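Local coordinates for histidyl-trna synthetase (Thermus thermophilus, PDB 1ADJ), which catalyses the ATP-dependent attachment of L-histidine to tRNA(His), working as a homodimeric class II aminoacyl-tRNA synthetase, at the interface of chains A and B. Coordinates in Å, arbitrary orientation; residue numbers count along the deposited sequence, not the author numbering. Chains: chain A/B, Histidyl-trna synthetase.

The interface of chains A and B. Residues chain A 29-30, 33-34, 153; chain B 352-353, 355-357.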
ATOM      1  N   LYS A  29      13.801   0.179  -7.473  1.00 20.95           N
ATOM      2  CA  LYS A  29      14.810  -0.016  -8.494  1.00 26.88           C
ATOM      3  C   LYS A  29      16.155  -0.474  -7.924  1.00 28.99           C
ATOM      4  O   LYS A  29      16.689  -1.493  -8.355  1.00 29.13           O
ATOM      5  CB  LYS A  29      15.002   1.260  -9.315  1.00 29.83           C
ATOM      6  CG  LYS A  29      15.962   1.077 -10.486  1.00 35.85           C
ATOM      7  CD  LYS A  29      16.166   2.356 -11.285  1.00 39.65           C
ATOM      8  CE  LYS A  29      17.104   2.110 -12.458  1.00 45.39           C
ATOM      9  NZ  LYS A  29      16.654   0.961 -13.302  1.00 46.98           N
ATOM     10  N   VAL A  30      16.688   0.252  -6.944  1.00 26.59           N
ATOM     11  CA  VAL A  30      17.985  -0.106  -6.375  1.00 28.86           C
ATOM     12  C   VAL A  30      17.967  -1.459  -5.676  1.00 28.61           C
ATOM     13  O   VAL A  30      18.846  -2.295  -5.903  1.00 30.27           O
ATOM     14  CB  VAL A  30      18.555   0.990  -5.411  1.00 27.13           C
ATOM     15  CG1 VAL A  30      18.488   2.368  -6.052  1.00 26.98           C
ATOM     16  CG2 VAL A  30      17.824   0.995  -4.102  1.00 32.57           C
ATOM     17  N   ALA A  33      17.548  -4.451  -8.069  1.00 25.89           N
ATOM     18  CA  ALA A  33      18.734  -4.633  -8.904  1.00 25.14           C
ATOM     19  C   ALA A  33      19.728  -5.506  -8.135  1.00 27.49           C
ATOM     20  O   ALA A  33      20.515  -6.240  -8.735  1.00 29.28           O
ATOM     21  CB  ALA A  33      19.359  -3.289  -9.249  1.00 22.45           C
ATOM     22  N   ALA A  34      19.662  -5.438  -6.805  1.00 24.15           N
ATOM     23  CA  ALA A  34      20.534  -6.222  -5.936  1.00 17.19           C
ATOM     24  C   ALA A  34      19.963  -7.611  -5.706  1.00 20.39           C
ATOM     25  O   ALA A  34      20.514  -8.390  -4.931  1.00 16.28           O
ATOM     26  CB  ALA A  34      20.735  -5.522  -4.614  1.00 18.20           C
ATOM     27  N   GLU A 153      20.307   8.180  -4.931  1.00 34.34           N
ATOM     28  CA  GLU A 153      19.591   8.188  -6.206  1.00 31.07           C
ATOM     29  C   GLU A 153      18.445   9.193  -6.227  1.00 31.19           C
ATOM     30  O   GLU A 153      18.030   9.643  -7.294  1.00 34.66           O
ATOM     31  CB  GLU A 153      19.021   6.802  -6.508  1.00 36.93           C
ATOM     32  CG  GLU A 153      20.040   5.737  -6.901  1.00 41.78           C
ATOM     33  CD  GLU A 153      20.529   5.855  -8.344  1.00 47.70           C
ATOM     34  OE1 GLU A 153      19.948   6.646  -9.124  1.00 54.34           O
ATOM     35  OE2 GLU A 153      21.495   5.144  -8.702  1.00 50.48           O
TER
ATOM     36  N   ARG B 352      24.967  -2.235 -10.887  1.00 27.25           N
ATOM     37  CA  ARG B 352      23.649  -1.849 -10.405  1.00 24.59           C
ATOM     38  C   ARG B 352      23.511  -0.335 -10.306  1.00 30.02           C
ATOM     39  O   ARG B 352      24.502   0.361 -10.097  1.00 27.87           O
ATOM     40  CB  ARG B 352      23.417  -2.423  -9.023  1.00 24.18           C
ATOM     41  CG  ARG B 352      23.578  -3.896  -8.888  1.00 18.02           C
ATOM     42  CD  ARG B 352      23.876  -4.125  -7.435  1.00 22.44           C
ATOM     43  NE  ARG B 352      23.881  -5.522  -7.056  1.00 21.51           N
ATOM     44  CZ  ARG B 352      24.172  -5.933  -5.833  1.00 21.38           C
ATOM     45  NH1 ARG B 352      24.488  -5.041  -4.902  1.00  8.22           N
ATOM     46  NH2 ARG B 352      24.089  -7.223  -5.531  1.00 26.93           N
ATOM     47  N   PRO B 353      22.266   0.190 -10.368  1.00 34.00           N
ATOM     48  CA  PRO B 353      21.019  -0.566 -10.522  1.00 30.51           C
ATOM     49  C   PRO B 353      20.551  -0.698 -11.965  1.00 33.39           C
ATOM     50  O   PRO B 353      19.521  -1.317 -12.220  1.00 37.16           O
ATOM     51  CB  PRO B 353      20.038   0.254  -9.702  1.00 28.12           C
ATOM     52  CG  PRO B 353      20.452   1.636 -10.034  1.00 26.21           C
ATOM     53  CD  PRO B 353      21.968   1.581  -9.973  1.00 32.33           C
ATOM     54  N   LEU B 355      21.647  -2.513 -14.159  1.00 31.49           N
ATOM     55  CA  LEU B 355      21.693  -3.931 -14.476  1.00 28.56           C
ATOM     56  C   LEU B 355      21.433  -4.687 -13.182  1.00 26.55           C
ATOM     57  O   LEU B 355      21.811  -4.226 -12.107  1.00 29.38           O
ATOM     58  CB  LEU B 355      23.087  -4.282 -14.988  1.00 32.59           C
ATOM     59  CG  LEU B 355      23.270  -4.893 -16.376  1.00 38.25           C
ATOM     60  CD1 LEU B 355      22.232  -4.371 -17.339  1.00 36.67           C
ATOM     61  CD2 LEU B 355      24.681  -4.572 -16.865  1.00 38.43           C
ATOM     62  N   ARG B 356      20.740  -5.812 -13.267  1.00 24.36           N
ATOM     63  CA  ARG B 356      20.487  -6.603 -12.074  1.00 24.38           C
ATOM     64  C   ARG B 356      21.607  -7.623 -11.982  1.00 25.76           C
ATOM     65  O   ARG B 356      21.639  -8.595 -12.749  1.00 25.03           O
ATOM     66  CB  ARG B 356      19.142  -7.312 -12.152  1.00 29.05           C
ATOM     67  CG  ARG B 356      18.903  -8.251 -10.978  1.00 34.25           C
ATOM     68  CD  ARG B 356      17.503  -8.817 -10.981  1.00 32.60           C
ATOM     69  NE  ARG B 356      17.364  -9.897 -10.012  1.00 39.44           N
ATOM     70  CZ  ARG B 356      16.324 -10.724  -9.957  1.00 42.49           C
ATOM     71  NH1 ARG B 356      15.320 -10.590 -10.810  1.00 46.67           N
ATOM     72  NH2 ARG B 356      16.308 -11.722  -9.083  1.00 38.65           N
ATOM     73  N   ALA B 357      22.530  -7.385 -11.056  1.00 25.58           N
ATOM     74  CA  ALA B 357      23.682  -8.252 -10.866  1.00 25.35           C
ATOM     75  C   ALA B 357      23.708  -8.881  -9.482  1.00 26.90           C
ATOM     76  O   ALA B 357      23.579  -8.185  -8.468  1.00 24.19           O
ATOM     77  CB  ALA B 357      24.951  -7.462 -11.099  1.00 22.96           C
TER
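The backbone carbonyl oxygen of B:Ala357 is gripped by two nitrogens of B:Arg352, and the guanidinium so fixed lies against A:Ala34 of the other subunit. This is part of the dimer interface of a class II aminoacyl-tRNA synthetase. B:Arg352 NE donates a hydrogen bond to B:Ala357 O at 3.0 Å. B:Arg352 NH2 donates another to the same oxygen, B:Ala357 O, at 3.1 Å. The oxygen sits at the edge of the guanidinium, in its plane. The two hydrogen bonds fix the rotation of the guanidinium, which lets it present a face to A:Ala34. The CA of A:Ala34 lies 3.4 Å above the plane, toward the rim. An alanine in place of B:Arg352 would probably leave the B:Ala357 carbonyl without these two donors and open a gap beside A:Ala34.

The end of helix 14-33 in the catalytic region of chain A meets a loop of the anticodon-binding domain of chain B, between helix 338-351 and strand 357-359. B:Pro353 follows a cis peptide bond and hides 99 Å² against chain A. Its CA packs on the methyl CB of A:Ala33 at 3.4 Å. Its ring carbon CB faces the backbone of A:Val30. A:Lys29 crosses the proline ring at about a right angle. Its CG is anti to the backbone N (chi1 -175°), and the extended chain carries CE to 4.2 Å from B:Pro353 CG. On another side, A:Glu153 reaches the ring tip to tip. Its carboxylate OE2 is 3.8 Å from CD of B:Pro353.

A:Ala33 O, near the helix end, accepts a weak hydrogen bond from B:Ala357 N at 3.3 Å. B:Arg356 lays its aliphatic CG near the same oxygen.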